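Local atomic coordinates of erythrocyte membrane protein 1 (PDB entry 2XU0), a protein that probably binds host cell-surface receptors as a parasite adhesin, the part described being its N-terminal segment and first Duffy-binding-like domain, implicated in rosetting. Residues C130-R135 with F316-E321; N108-C113 with R134-C139; K238-G243 with Y249-E254. The protein carries 10 engineered substitutions. One frame throughout, in Å; residues are numbered along the deposited sequence. Where two conformers were deposited one is given.

Contact 1. Residues C130-R135 with F316-E321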
loop_
_atom_site.group_PDB
_atom_site.type_symbol
_atom_site.label_atom_id
_atom_site.label_comp_id
_atom_site.label_asym_id
_atom_site.label_seq_id
_atom_site.Cartn_x
_atom_site.Cartn_y
_atom_site.Cartn_z
ATOM N N CYS A 130 -7.203 -7.212 -0.160
ATOM C CA CYS A 130 -5.940 -7.788 -0.663
ATOM C C CYS A 130 -4.796 -7.298 0.165
ATOM O O CYS A 130 -4.460 -6.127 0.084
ATOM C CB CYS A 130 -5.719 -7.491 -2.153
ATOM S SG CYS A 130 -6.867 -8.361 -3.263
ATOM N N ALA A 131 -4.184 -8.182 0.942
ATOM C CA ALA A 131 -3.005 -7.815 1.741
ATOM C C ALA A 131 -1.847 -7.646 0.768
ATOM O O ALA A 131 -1.589 -8.563 -0.006
ATOM C CB ALA A 131 -2.691 -8.881 2.785
ATOM N N PRO A 132 -1.239 -6.433 0.693
ATOM C CA PRO A 132 -0.133 -6.228 -0.256
ATOM C C PRO A 132 1.132 -6.966 0.179
ATOM O O PRO A 132 1.303 -7.234 1.370
ATOM C CB PRO A 132 0.067 -4.707 -0.249
ATOM C CG PRO A 132 -0.428 -4.256 1.035
ATOM C CD PRO A 132 -1.433 -5.248 1.551
ATOM N N PRO A 133 2.026 -7.317 -0.757
ATOM C CA PRO A 133 3.283 -8.007 -0.354
ATOM C C PRO A 133 4.101 -7.260 0.704
ATOM O O PRO A 133 4.675 -7.911 1.577
ATOM C CB PRO A 133 4.035 -8.218 -1.688
ATOM C CG PRO A 133 3.365 -7.369 -2.652
ATOM C CD PRO A 133 1.959 -7.124 -2.219
ATOM N N ARG A 134 4.020 -5.879 0.740
ATOM C CA ARG A 134 4.689 -5.101 1.782
ATOM C C ARG A 134 4.127 -5.514 3.154
ATOM O O ARG A 134 4.884 -5.645 4.097
ATOM C CB ARG A 134 4.562 -3.577 1.523
ATOM C CG ARG A 134 5.342 -2.661 2.503
ATOM C CD ARG A 134 4.722 -1.266 2.677
ATOM N NE ARG A 134 3.257 -1.321 2.595
ATOM C CZ ARG A 134 2.454 -1.661 3.593
ATOM N NH1 ARG A 134 2.945 -1.880 4.806
ATOM N NH2 ARG A 134 1.151 -1.776 3.392
ATOM N N ARG A 135 2.804 -5.768 3.257
ATOM C CA ARG A 135 2.202 -6.177 4.524
ATOM C C ARG A 135 2.534 -7.612 4.851
ATOM O O ARG A 135 2.835 -7.898 6.000
ATOM C CB ARG A 135 0.642 -5.955 4.547
ATOM C CG ARG A 135 -0.103 -6.623 5.729
ATOM C CD ARG A 135 0.189 -5.937 7.065
ATOM N NE ARG A 135 -0.324 -6.691 8.221
ATOM C CZ ARG A 135 0.332 -7.653 8.872
ATOM N NH1 ARG A 135 1.539 -8.032 8.473
ATOM N NH2 ARG A 135 -0.209 -8.234 9.930
ATOM N N PHE A 316 -6.109 -1.062 -0.970
ATOM C CA PHE A 316 -6.617 -0.948 -2.320
ATOM C C PHE A 316 -5.854 0.189 -3.037
ATOM O O PHE A 316 -5.550 0.061 -4.215
ATOM C CB PHE A 316 -8.154 -0.688 -2.255
ATOM C CG PHE A 316 -8.979 -0.861 -3.512
ATOM C CD1 PHE A 316 -8.407 -1.358 -4.687
ATOM C CD2 PHE A 316 -10.331 -0.500 -3.534
ATOM C CE1 PHE A 316 -9.177 -1.520 -5.853
ATOM C CE2 PHE A 316 -11.089 -0.629 -4.706
ATOM C CZ PHE A 316 -10.519 -1.160 -5.850
ATOM N N GLU A 317 -5.531 1.287 -2.325
ATOM C CA GLU A 317 -4.773 2.403 -2.911
ATOM C C GLU A 317 -3.343 1.908 -3.249
ATOM O O GLU A 317 -2.826 2.211 -4.315
ATOM C CB GLU A 317 -4.747 3.621 -1.948
ATOM C CG GLU A 317 -3.992 4.829 -2.473
ATOM C CD GLU A 317 -2.480 4.824 -2.315
ATOM O OE1 GLU A 317 -1.958 4.069 -1.463
ATOM O OE2 GLU A 317 -1.814 5.555 -3.080
ATOM N N GLU A 318 -2.730 1.126 -2.368
ATOM C CA GLU A 318 -1.392 0.577 -2.654
ATOM C C GLU A 318 -1.474 -0.477 -3.763
ATOM O O GLU A 318 -0.570 -0.576 -4.603
ATOM C CB GLU A 318 -0.814 -0.043 -1.395
ATOM C CG GLU A 318 0.616 -0.545 -1.533
ATOM C CD GLU A 318 1.176 -1.039 -0.225
ATOM O OE1 GLU A 318 0.445 -0.984 0.792
ATOM O OE2 GLU A 318 2.368 -1.422 -0.195
ATOM N N TRP A 319 -2.592 -1.235 -3.808
ATOM C CA TRP A 319 -2.777 -2.245 -4.849
ATOM C C TRP A 319 -2.731 -1.566 -6.203
ATOM O O TRP A 319 -2.027 -2.025 -7.103
ATOM C CB TRP A 319 -4.098 -3.020 -4.663
ATOM C CG TRP A 319 -4.350 -4.024 -5.753
ATOM C CD1 TRP A 319 -3.989 -5.342 -5.747
ATOM C CD2 TRP A 319 -4.908 -3.765 -7.052
ATOM N NE1 TRP A 319 -4.313 -5.927 -6.949
ATOM C CE2 TRP A 319 -4.878 -4.985 -7.770
ATOM C CE3 TRP A 319 -5.500 -2.641 -7.655
ATOM C CZ2 TRP A 319 -5.401 -5.106 -9.061
ATOM C CZ3 TRP A 319 -5.952 -2.740 -8.961
ATOM C CH2 TRP A 319 -5.886 -3.961 -9.657
ATOM N N SER A 320 -3.509 -0.498 -6.358
ATOM C CA SER A 320 -3.623 0.230 -7.626
ATOM C C SER A 320 -2.328 0.917 -8.074
ATOM O O SER A 320 -1.991 0.863 -9.260
ATOM C CB SER A 320 -4.815 1.190 -7.601
ATOM O OG SER A 320 -4.606 2.247 -6.689
ATOM N N GLU A 321 -1.606 1.531 -7.131
ATOM C CA GLU A 321 -0.325 2.202 -7.398
ATOM C C GLU A 321 0.752 1.210 -7.835
ATOM O O GLU A 321 1.464 1.457 -8.821
ATOM C CB GLU A 321 0.140 3.015 -6.173
ATOM C CG GLU A 321 -0.595 4.350 -6.037
ATOM C CD GLU A 321 -0.246 5.303 -7.162
ATOM O OE1 GLU A 321 0.875 5.861 -7.149
ATOM O OE2 GLU A 321 -1.042 5.391 -8.121
HETATM O O HOH W 1 3.273 -3.968 -1.597
#
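Glu318 of helix 311-338 reaches across to Arg134 and Pro132 and carries the largest share of this buried contact. The residue before it, Glu317, takes no part across the contact and pairs with Arg194 of helix 186-204, so two consecutive acidic residues serve different arginines. The Glu318 side chain leaves its helix with CG anti to the backbone N (chi1 -175°) and stays extended beyond it, which carries the carboxylate across the gap to the start of helix 133-136. There Arg134, its chain bent at chi3, offers its guanidinium side-on: NE donates to Glu318 OE2 at 2.9 Å and NH2 to Glu318 OE1 at 2.8 Å. The two planes are nearly coplanar, 25° apart, and both oxygens are met on the syn side, giving a bidentate salt bridge that should fix the rotation of both groups. NH2 also pairs with Asp198 and NH1 bonds to Ser195, so NH2 is shared by two carboxylates. A water takes the Arg134 backbone N-H at 3.1 Å from N and donates to Glu318 OE2, tying the carboxylate to the start of the helix as well. Pro132, at the N-cap position, sets its ring against the same group, CG 3.4 Å from Glu318 OE1. Next along the helix, Trp319 lies obliquely to Cys130, whose SG is 5.5 Å from the centroid of the five-membered ring; that sulfur is in the disulfide to Cys113. Such buried arginine-carboxylate pairing between helices, beside a disulfide, joins the start of helix 133-136 to the long helix 311-338 in the core of this Duffy-binding-like domain.

Contact 2. Residues N108-C113 with R134-C139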
loop_
_atom_site.group_PDB
_atom_site.type_symbol
_atom_site.label_atom_id
_atom_site.label_comp_id
_atom_site.label_asym_id
_atom_site.label_seq_id
_atom_site.Cartn_x
_atom_site.Cartn_y
_atom_site.Cartn_z
ATOM N N ASN A 108 6.891 -9.616 -9.400
ATOM C CA ASN A 108 6.113 -10.834 -9.244
ATOM C C ASN A 108 5.771 -11.178 -7.795
ATOM O O ASN A 108 5.227 -12.250 -7.549
ATOM C CB ASN A 108 6.755 -12.003 -10.000
ATOM C CG ASN A 108 6.684 -11.846 -11.491
ATOM O OD1 ASN A 108 7.701 -11.895 -12.177
ATOM N ND2 ASN A 108 5.480 -11.655 -12.026
ATOM N N ALA A 109 6.017 -10.248 -6.843
ATOM C CA ALA A 109 5.598 -10.405 -5.454
ATOM C C ALA A 109 4.045 -10.378 -5.504
ATOM O O ALA A 109 3.436 -9.549 -6.184
ATOM C CB ALA A 109 6.122 -9.263 -4.604
ATOM N N GLU A 110 3.426 -11.367 -4.895
ATOM C CA GLU A 110 1.984 -11.548 -4.985
ATOM C C GLU A 110 1.228 -10.897 -3.850
ATOM O O GLU A 110 1.661 -10.976 -2.711
ATOM C CB GLU A 110 1.623 -13.065 -5.049
ATOM C CG GLU A 110 2.725 -14.033 -5.480
ATOM C CD GLU A 110 3.685 -14.495 -4.393
ATOM O OE1 GLU A 110 3.496 -15.618 -3.871
ATOM O OE2 GLU A 110 4.654 -13.757 -4.102
ATOM N N ALA A 111 0.047 -10.353 -4.140
ATOM C CA ALA A 111 -0.838 -9.886 -3.063
ATOM C C ALA A 111 -1.618 -11.135 -2.578
ATOM O O ALA A 111 -1.784 -12.089 -3.351
ATOM C CB ALA A 111 -1.823 -8.855 -3.599
ATOM N N TYR A 112 -2.077 -11.131 -1.325
ATOM C CA TYR A 112 -2.906 -12.211 -0.781
ATOM C C TYR A 112 -4.358 -11.694 -0.666
ATOM O O TYR A 112 -4.606 -10.794 0.133
ATOM C CB TYR A 112 -2.376 -12.694 0.578
ATOM C CG TYR A 112 -3.211 -13.811 1.164
ATOM C CD1 TYR A 112 -2.872 -15.147 0.953
ATOM C CD2 TYR A 112 -4.385 -13.536 1.862
ATOM C CE1 TYR A 112 -3.665 -16.182 1.458
ATOM C CE2 TYR A 112 -5.198 -14.558 2.342
ATOM C CZ TYR A 112 -4.824 -15.879 2.160
ATOM O OH TYR A 112 -5.617 -16.862 2.701
ATOM N N CYS A 113 -5.299 -12.280 -1.445
ATOM C CA CYS A 113 -6.728 -11.913 -1.512
ATOM C C CYS A 113 -7.662 -13.070 -1.085
ATOM O O CYS A 113 -8.874 -12.935 -1.205
ATOM C CB CYS A 113 -7.099 -11.412 -2.912
ATOM S SG CYS A 113 -5.970 -10.175 -3.590
ATOM N N ARG A 134 4.020 -5.879 0.740
ATOM C CA ARG A 134 4.689 -5.101 1.782
ATOM C C ARG A 134 4.127 -5.514 3.154
ATOM O O ARG A 134 4.884 -5.645 4.097
ATOM C CB ARG A 134 4.562 -3.577 1.523
ATOM C CG ARG A 134 5.342 -2.661 2.503
ATOM C CD ARG A 134 4.722 -1.266 2.677
ATOM N NE ARG A 134 3.257 -1.321 2.595
ATOM C CZ ARG A 134 2.454 -1.661 3.593
ATOM N NH1 ARG A 134 2.945 -1.880 4.806
ATOM N NH2 ARG A 134 1.151 -1.776 3.392
ATOM N N ARG A 135 2.804 -5.768 3.257
ATOM C CA ARG A 135 2.202 -6.177 4.524
ATOM C C ARG A 135 2.534 -7.612 4.851
ATOM O O ARG A 135 2.835 -7.898 6.000
ATOM C CB ARG A 135 0.642 -5.955 4.547
ATOM C CG ARG A 135 -0.103 -6.623 5.729
ATOM C CD ARG A 135 0.189 -5.937 7.065
ATOM N NE ARG A 135 -0.324 -6.691 8.221
ATOM C CZ ARG A 135 0.332 -7.653 8.872
ATOM N NH1 ARG A 135 1.539 -8.032 8.473
ATOM N NH2 ARG A 135 -0.209 -8.234 9.930
ATOM N N ARG A 136 2.327 -8.523 3.899
ATOM C CA ARG A 136 2.538 -9.969 4.083
ATOM C C ARG A 136 3.863 -10.306 4.803
ATOM O O ARG A 136 3.886 -11.118 5.732
ATOM C CB ARG A 136 2.515 -10.677 2.719
ATOM C CG ARG A 136 1.143 -10.767 2.068
ATOM C CD ARG A 136 1.245 -11.519 0.766
ATOM N NE ARG A 136 1.218 -12.964 1.022
ATOM C CZ ARG A 136 1.090 -13.888 0.077
ATOM N NH1 ARG A 136 1.002 -13.535 -1.201
ATOM N NH2 ARG A 136 1.052 -15.174 0.401
ATOM N N HIS A 137 4.942 -9.636 4.412
ATOM C CA HIS A 137 6.268 -9.922 4.955
ATOM C C HIS A 137 6.813 -8.888 5.923
ATOM O O HIS A 137 8.011 -8.861 6.163
ATOM C CB HIS A 137 7.238 -10.217 3.805
ATOM C CG HIS A 137 6.630 -11.036 2.715
ATOM N ND1 HIS A 137 6.203 -12.344 2.939
ATOM C CD2 HIS A 137 6.389 -10.712 1.426
ATOM C CE1 HIS A 137 5.728 -12.766 1.778
ATOM N NE2 HIS A 137 5.823 -11.821 0.837
ATOM N N ILE A 138 5.922 -8.080 6.531
ATOM C CA ILE A 138 6.270 -7.052 7.516
ATOM C C ILE A 138 7.174 -7.608 8.642
ATOM O O ILE A 138 6.989 -8.754 9.082
ATOM C CB ILE A 138 4.984 -6.327 8.047
ATOM C CG1 ILE A 138 5.170 -4.806 8.058
ATOM C CG2 ILE A 138 4.496 -6.867 9.425
ATOM C CD1 ILE A 138 3.888 -3.976 8.286
ATOM N N CYS A 139 8.139 -6.793 9.101
ATOM C CA CYS A 139 9.079 -7.194 10.158
ATOM C C CYS A 139 8.490 -7.068 11.556
ATOM O O CYS A 139 8.871 -6.162 12.299
ATOM C CB CYS A 139 10.400 -6.441 10.027
ATOM S SG CYS A 139 11.246 -6.697 8.449
HETATM O O HOH W 2 4.126 -11.995 -1.545
#
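Arg136 extends across Tyr112 at about a right angle, its guanidinium lying against the root of the tyrosine side chain more than its ring. Tyr112 CB sits over one guanidinium face, 3.6 Å from Arg136 NE, while the ring and guanidinium planes stand 64° apart and NH2 approaches the ring only obliquely. With CG anti to the backbone N (chi1 -180°), the Tyr112 ring is carried away from the helix, and its hydroxyl bonds to the backbone N of Lys117. At the guanidinium edge, Arg136 NH1 donates to Glu110 O over 3.0 Å; the donor stays near the guanidinium plane but stands 63° out of the carbonyl plane. The irregular segment 108-113 is thereby fastened to the end of the short helix 133-136, in a cysteine-rich part of the domain where Cys139, just beyond the helix, forms a disulfide with Cys97. One water bridges the Glu110 backbone O and His137 NE2, the latter at 2.9 Å; in the modelled conformer of Glu110 it also donates to the carboxylate OE2. Arg136 CB in turn packs over the centre of the His137 ring.

Contact 3. Residues K238-G243 with Y249-E254. Engineered in segment 249-254: Ala250 (natural residue Ser).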
loop_
_atom_site.group_PDB
_atom_site.type_symbol
_atom_site.label_atom_id
_atom_site.label_comp_id
_atom_site.label_asym_id
_atom_site.label_seq_id
_atom_site.Cartn_x
_atom_site.Cartn_y
_atom_site.Cartn_z
ATOM N N LYS A 238 -11.028 3.354 35.216
ATOM C CA LYS A 238 -12.456 3.584 34.986
ATOM C C LYS A 238 -12.712 4.355 33.701
ATOM O O LYS A 238 -13.736 4.137 33.055
ATOM C CB LYS A 238 -13.198 4.165 36.215
ATOM C CG LYS A 238 -12.765 5.548 36.668
ATOM C CD LYS A 238 -13.798 6.615 36.314
ATOM C CE LYS A 238 -13.276 8.023 36.496
ATOM N NZ LYS A 238 -12.313 8.411 35.429
ATOM N N HIS A 239 -11.760 5.232 33.310
ATOM C CA HIS A 239 -11.815 5.982 32.055
ATOM C C HIS A 239 -11.756 4.973 30.890
ATOM O O HIS A 239 -12.479 5.128 29.907
ATOM C CB HIS A 239 -10.644 6.970 31.979
ATOM C CG HIS A 239 -10.629 7.810 30.739
ATOM N ND1 HIS A 239 -11.393 8.953 30.635
ATOM C CD2 HIS A 239 -9.932 7.642 29.590
ATOM C CE1 HIS A 239 -11.141 9.446 29.432
ATOM N NE2 HIS A 239 -10.263 8.692 28.770
ATOM N N TYR A 240 -10.928 3.915 31.042
ATOM C CA TYR A 240 -10.774 2.842 30.065
ATOM C C TYR A 240 -11.637 1.625 30.401
ATOM O O TYR A 240 -11.247 0.488 30.158
ATOM C CB TYR A 240 -9.291 2.472 29.928
ATOM C CG TYR A 240 -8.502 3.572 29.267
ATOM C CD1 TYR A 240 -7.648 4.382 30.006
ATOM C CD2 TYR A 240 -8.648 3.843 27.906
ATOM C CE1 TYR A 240 -6.926 5.412 29.403
ATOM C CE2 TYR A 240 -7.944 4.879 27.295
ATOM C CZ TYR A 240 -7.081 5.662 28.047
ATOM O OH TYR A 240 -6.372 6.689 27.468
ATOM N N ALA A 241 -12.823 1.862 30.942
ATOM C CA ALA A 241 -13.697 0.757 31.302
ATOM C C ALA A 241 -15.031 0.835 30.620
ATOM O O ALA A 241 -15.565 1.928 30.446
ATOM C CB ALA A 241 -13.901 0.722 32.813
ATOM N N HIS A 242 -15.599 -0.334 30.284
ATOM C CA HIS A 242 -16.957 -0.465 29.765
ATOM C C HIS A 242 -17.916 -0.200 30.966
ATOM O O HIS A 242 -17.466 -0.141 32.118
ATOM C CB HIS A 242 -17.181 -1.889 29.200
ATOM C CG HIS A 242 -16.437 -2.203 27.937
ATOM N ND1 HIS A 242 -16.527 -1.386 26.813
ATOM C CD2 HIS A 242 -15.675 -3.280 27.631
ATOM C CE1 HIS A 242 -15.802 -1.982 25.876
ATOM N NE2 HIS A 242 -15.267 -3.121 26.320
ATOM N N GLY A 243 -19.210 -0.033 30.696
ATOM C CA GLY A 243 -20.213 0.218 31.732
ATOM C C GLY A 243 -20.215 -0.813 32.851
ATOM O O GLY A 243 -20.280 -0.448 34.028
ATOM N N TYR A 249 -10.230 -2.501 26.232
ATOM C CA TYR A 249 -8.927 -2.720 25.642
ATOM C C TYR A 249 -8.808 -2.102 24.276
ATOM O O TYR A 249 -7.739 -1.604 23.952
ATOM C CB TYR A 249 -8.553 -4.204 25.674
ATOM C CG TYR A 249 -8.433 -4.728 27.090
ATOM C CD1 TYR A 249 -7.325 -4.420 27.877
ATOM C CD2 TYR A 249 -9.441 -5.496 27.658
ATOM C CE1 TYR A 249 -7.217 -4.878 29.187
ATOM C CE2 TYR A 249 -9.341 -5.967 28.968
ATOM C CZ TYR A 249 -8.227 -5.653 29.729
ATOM O OH TYR A 249 -8.126 -6.111 31.017
ATOM N N ALA A 250 -9.916 -2.029 23.517
ATOM C CA ALA A 250 -9.917 -1.395 22.200
ATOM C C ALA A 250 -9.593 0.108 22.311
ATOM O O ALA A 250 -8.746 0.597 21.564
ATOM C CB ALA A 250 -11.256 -1.608 21.510
ATOM N N LYS A 251 -10.193 0.805 23.292
ATOM C CA LYS A 251 -9.974 2.228 23.537
ATOM C C LYS A 251 -8.564 2.452 24.106
ATOM O O LYS A 251 -7.862 3.379 23.704
ATOM C CB LYS A 251 -11.044 2.775 24.478
ATOM C CG LYS A 251 -10.960 4.273 24.674
ATOM C CD LYS A 251 -11.862 4.739 25.820
ATOM C CE LYS A 251 -11.652 6.199 26.171
ATOM N NZ LYS A 251 -11.828 7.099 24.994
ATOM N N LEU A 252 -8.146 1.569 25.009
ATOM C CA LEU A 252 -6.823 1.597 25.626
ATOM C C LEU A 252 -5.699 1.462 24.581
ATOM O O LEU A 252 -4.697 2.183 24.667
ATOM C CB LEU A 252 -6.728 0.482 26.686
ATOM C CG LEU A 252 -5.447 0.422 27.513
ATOM C CD1 LEU A 252 -5.390 1.569 28.515
ATOM C CD2 LEU A 252 -5.349 -0.904 28.241
ATOM N N ARG A 253 -5.860 0.542 23.611
ATOM C CA ARG A 253 -4.855 0.346 22.560
ATOM C C ARG A 253 -4.821 1.507 21.562
ATOM O O ARG A 253 -3.740 1.875 21.112
ATOM C CB ARG A 253 -5.078 -0.968 21.819
ATOM C CG ARG A 253 -4.900 -2.200 22.664
ATOM C CD ARG A 253 -4.318 -3.234 21.740
ATOM N NE ARG A 253 -5.125 -4.422 21.663
ATOM C CZ ARG A 253 -4.898 -5.434 20.843
ATOM N NH1 ARG A 253 -3.888 -5.390 19.981
ATOM N NH2 ARG A 253 -5.683 -6.494 20.866
ATOM N N GLU A 254 -6.003 2.091 21.238
ATOM C CA GLU A 254 -6.181 3.256 20.359
ATOM C C GLU A 254 -5.419 4.455 20.903
ATOM O O GLU A 254 -4.792 5.185 20.128
ATOM C CB GLU A 254 -7.663 3.686 20.345
ATOM C CG GLU A 254 -8.521 2.942 19.356
ATOM C CD GLU A 254 -10.013 3.194 19.487
ATOM O OE1 GLU A 254 -10.778 2.450 18.830
ATOM O OE2 GLU A 254 -10.420 4.116 20.240
HETATM O O HOH W 3 -9.551 8.843 26.028
#
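Tyr240 and Leu252 make the close-packed half of this contact, meeting where their backbones come nearest, 6.1 Å between CA atoms. The Leu252 methyl CD1 stands over one face of the phenol ring, 3.9 Å from the Tyr240 ring centroid and 15° off the ring normal, a clear CH-pi contact offset toward the rim. Tyr240 has CG anti to its carbonyl carbon (chi1 -69°), which swings the ring across the first turn of helix 249-268. Its CD2 consequently comes within 3.7 Å of Leu252 CA, an oblique approach to the helix backbone. His239 CD2, from the preceding residue, rests on the opposite ring face, toward its rim. The hydroxyl hydrogen-bonds to Asp255, one residue beyond the second segment, and weakly to Asn42.

Toward the outside the packing gives way to sparser, partly hydrated contacts. Lys251 runs extended along the rim of the Tyr240 ring, its CD 3.9 Å from Tyr240 CD2, and bends only at its last torsion (chi4 55°). Its CE lies 3.9 Å from His239 NE2, in an oblique approach, and the two side chains cross at about a right angle. No direct polar bond joins them; a water lies in the imidazole plane 2.8 Å from His239 NE2 and accepts from Lys251 NZ at 3.0 Å.

Helix 234-239 ends at this point, and the short loop that follows returns the chain to the start of helix 249-268, with Tyr240 as the first residue to leave helical geometry. Leu252 also touches Tyr229 of helix 216-231, whereas Leu48 of the loop after helix 22-39 packs on both Tyr240 and Leu252.

Contacts 1 and 2 are neighbours sharing helix 133-136, whose start serves contact 1 and whose end serves contact 2; the Cys113-Cys130 disulfide and a probable backbone hydrogen bond from Ala131 to Tyr112 join them directly. Contact 1, near the centre of the chain, relies on charge pairing between buried groups. Contact 2, farther out and partly buried, substitutes a backbone carbonyl and a water for the carboxylate grip. Contact 3 touches neither; peripheral and partly buried, its centre about 30 Å from that of the chain, it bridges a local turn between successive helices. No hydrogen bond crosses it directly: aromatic and aliphatic packing dominates, with water at its rim.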